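Local coordinates for protein-tyrosine-phosphatase (PDB 7DHF) that probably removes phosphate from tyrosine residues of proteins, as a low-molecular-weight protein tyrosine phosphatase, at residues 5-15 / 33-42. The protein carries 1 engineered substitution. Residues are numbered along the deposited sequence; the frame is centred on the assembly and turned at random.
Engineered in segment 5-15: Ala12 (natural residue Cys). With PO4 (phosphate ion), chain E.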
# COMPACT_ATOMS: atom_id res chain seq x y z
N PHE A 5 13.94 -0.92 -9.98
CA PHE A 5 12.65 -1.24 -9.38
C PHE A 5 11.57 -0.80 -10.36
O PHE A 5 11.25 0.39 -10.45
CB PHE A 5 12.47 -0.53 -8.04
CG PHE A 5 13.53 -0.84 -7.02
CD1 PHE A 5 13.70 -2.13 -6.55
CD2 PHE A 5 14.35 0.16 -6.52
CE1 PHE A 5 14.66 -2.42 -5.60
CE2 PHE A 5 15.31 -0.12 -5.58
CZ PHE A 5 15.47 -1.41 -5.12
N ASN A 6 11.02 -1.76 -11.09
CA ASN A 6 10.00 -1.48 -12.10
C ASN A 6 8.60 -1.90 -11.68
O ASN A 6 7.63 -1.24 -12.06
CB ASN A 6 10.36 -2.17 -13.41
CG ASN A 6 11.63 -1.64 -14.02
OD1 ASN A 6 11.90 -0.44 -13.96
ND2 ASN A 6 12.43 -2.52 -14.60
N LYS A 7 8.48 -2.99 -10.92
CA LYS A 7 7.20 -3.46 -10.41
C LYS A 7 7.20 -3.28 -8.90
O LYS A 7 8.10 -3.79 -8.22
CB LYS A 7 6.98 -4.92 -10.78
CG LYS A 7 6.93 -5.17 -12.28
CD LYS A 7 6.67 -6.64 -12.61
CE LYS A 7 5.25 -7.06 -12.27
NZ LYS A 7 5.01 -8.51 -12.51
N ILE A 8 6.20 -2.57 -8.39
CA ILE A 8 6.16 -2.15 -6.99
C ILE A 8 4.88 -2.69 -6.37
O ILE A 8 3.79 -2.51 -6.92
CB ILE A 8 6.20 -0.62 -6.87
CG1 ILE A 8 7.44 -0.05 -7.57
CG2 ILE A 8 6.18 -0.20 -5.40
CD1 ILE A 8 7.36 1.43 -7.85
N LEU A 9 5.01 -3.33 -5.21
CA LEU A 9 3.88 -3.88 -4.47
C LEU A 9 3.75 -3.14 -3.15
O LEU A 9 4.67 -3.17 -2.32
CB LEU A 9 4.08 -5.38 -4.21
CG LEU A 9 2.91 -6.12 -3.57
CD1 LEU A 9 1.73 -6.22 -4.54
CD2 LEU A 9 3.33 -7.50 -3.10
N VAL A 10 2.62 -2.47 -2.96
CA VAL A 10 2.33 -1.76 -1.72
C VAL A 10 1.56 -2.70 -0.80
O VAL A 10 0.54 -3.27 -1.20
CB VAL A 10 1.53 -0.48 -2.00
CG1 VAL A 10 1.23 0.27 -0.70
CG2 VAL A 10 2.28 0.41 -2.97
N VAL A 11 2.05 -2.88 0.43
CA VAL A 11 1.55 -3.92 1.31
C VAL A 11 1.10 -3.32 2.64
O VAL A 11 1.79 -2.48 3.23
CB VAL A 11 2.60 -5.02 1.54
CG1 VAL A 11 2.15 -6.00 2.62
CG2 VAL A 11 2.87 -5.76 0.23
N ALA A 12 -0.06 -3.76 3.10
CA ALA A 12 -0.50 -3.52 4.47
C ALA A 12 -1.21 -4.77 4.97
O ALA A 12 -0.72 -5.88 4.76
CB ALA A 12 -1.35 -2.26 4.55
N VAL A 13 -2.37 -4.62 5.61
CA VAL A 13 -3.03 -5.73 6.31
C VAL A 13 -4.30 -6.19 5.58
O VAL A 13 -4.42 -7.36 5.22
CB VAL A 13 -3.31 -5.37 7.79
CG1 VAL A 13 -4.06 -6.50 8.49
CG2 VAL A 13 -2.01 -5.07 8.51
N GLY A 14 -5.26 -5.29 5.39
CA GLY A 14 -6.53 -5.67 4.80
C GLY A 14 -6.59 -5.48 3.30
O GLY A 14 -7.43 -6.08 2.62
N ASN A 15 -5.71 -4.63 2.77
CA ASN A 15 -5.71 -4.27 1.35
C ASN A 15 -7.04 -3.63 0.94
O ASN A 15 -7.53 -3.84 -0.17
CB ASN A 15 -5.33 -5.46 0.46
CG ASN A 15 -4.93 -5.05 -0.96
OD1 ASN A 15 -5.23 -5.75 -1.92
ND2 ASN A 15 -4.24 -3.92 -1.09
N LYS A 33 6.05 2.78 -14.14
CA LYS A 33 6.15 1.61 -13.28
C LYS A 33 4.81 0.90 -13.23
O LYS A 33 3.77 1.46 -13.60
CB LYS A 33 6.53 2.01 -11.84
CG LYS A 33 7.72 2.94 -11.74
CD LYS A 33 9.01 2.25 -12.12
CE LYS A 33 10.20 3.17 -11.90
NZ LYS A 33 11.47 2.53 -12.33
N THR A 34 4.83 -0.34 -12.76
CA THR A 34 3.62 -1.11 -12.50
C THR A 34 3.49 -1.24 -11.00
O THR A 34 4.38 -1.79 -10.34
CB THR A 34 3.70 -2.49 -13.15
OG1 THR A 34 3.90 -2.36 -14.56
CG2 THR A 34 2.41 -3.27 -12.91
N VAL A 35 2.39 -0.73 -10.45
CA VAL A 35 2.16 -0.70 -9.01
C VAL A 35 0.91 -1.51 -8.71
O VAL A 35 -0.13 -1.33 -9.36
CB VAL A 35 2.02 0.73 -8.47
CG1 VAL A 35 2.09 0.73 -6.95
CG2 VAL A 35 3.10 1.64 -9.05
N ALA A 36 1.01 -2.41 -7.73
CA ALA A 36 -0.11 -3.19 -7.23
C ALA A 36 -0.07 -3.14 -5.71
O ALA A 36 0.78 -2.48 -5.11
CB ALA A 36 -0.05 -4.63 -7.75
N SER A 37 -0.99 -3.85 -5.06
CA SER A 37 -1.01 -3.89 -3.61
C SER A 37 -1.58 -5.21 -3.12
O SER A 37 -2.25 -5.94 -3.86
CB SER A 37 -1.79 -2.71 -3.01
OG SER A 37 -3.14 -2.70 -3.46
N ALA A 38 -1.31 -5.51 -1.85
CA ALA A 38 -1.80 -6.74 -1.24
C ALA A 38 -1.82 -6.57 0.27
O ALA A 38 -1.21 -5.66 0.83
CB ALA A 38 -0.92 -7.94 -1.62
N GLY A 39 -2.54 -7.48 0.93
CA GLY A 39 -2.69 -7.44 2.37
C GLY A 39 -2.20 -8.70 3.06
O GLY A 39 -2.50 -9.82 2.62
N ILE A 40 -1.45 -8.52 4.15
CA ILE A 40 -0.90 -9.64 4.90
C ILE A 40 -2.01 -10.52 5.48
O ILE A 40 -1.82 -11.73 5.66
CB ILE A 40 0.04 -9.12 6.00
CG1 ILE A 40 1.29 -8.51 5.36
CG2 ILE A 40 0.42 -10.22 6.98
CD1 ILE A 40 2.06 -7.59 6.29
N ALA A 41 -3.17 -9.93 5.79
CA ALA A 41 -4.26 -10.65 6.43
C ALA A 41 -5.57 -10.48 5.67
O ALA A 41 -6.65 -10.55 6.26
CB ALA A 41 -4.42 -10.21 7.89
N ALA A 42 -5.49 -10.25 4.36
CA ALA A 42 -6.71 -10.03 3.58
C ALA A 42 -7.62 -11.26 3.63
O ALA A 42 -8.84 -11.13 3.77
CB ALA A 42 -6.35 -9.68 2.14
P PO4 E . -4.96 -1.64 4.69
O1 PO4 E . -6.42 -2.00 4.53
O2 PO4 E . -4.89 -0.21 5.19
O3 PO4 E . -4.31 -1.75 3.33
O4 PO4 E . -4.32 -2.58 5.69
O HOH W 1 10.72 2.52 -14.95
O HOH W 2 6.58 -2.17 -14.98
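Asn15 reaches back from the phosphate-binding loop onto strand 34-39, whose backbone runs parallel to strand 7-12 through bonds such as Val10 N to Ala36 O at 2.8 Å. Its CB rests 3.5 Å from Gly39 N. With CG anti to the backbone N (chi1 -163°), the amide is carried over Ala38, CG lying 3.6 Å from Ala38 CA. At the tip the two branches part: OD1 accepts a bond from the backbone N of Gln73, while ND2 donates to Ser37 OG at 2.9 Å, a nearly straight bond (165°) with the hydroxyl in the amide plane. ND2 also bonds Ser19 OG, and Ser37 OG is in turn bonded to Glu23 of helix 18-29, the crossover of this beta-alpha-beta unit.

At the C-terminal ends of the strands, Ile40 N donates to Ala12 O, and Ala41 N meets Val13 O on a lone pair at 2.9 Å, bringing the turn 39-42 against the loop. Gly39 CA packs 3.3 Å from Val13 O where the loop begins. Ala12, engineered in place of the predicted nucleophile cysteine, has its CB 3.2 Å from phosphate O4, and O4 accepts hydrogen bonds from Val13 N and Gly14 N.

Hydrogen bonds on both branches of the amide should restrain rotation of the buried Asn15 side chain; its links to Ser37 and Ser19, whose OG also binds phosphate, are consistent with a second-shell residue that positions the P-loop.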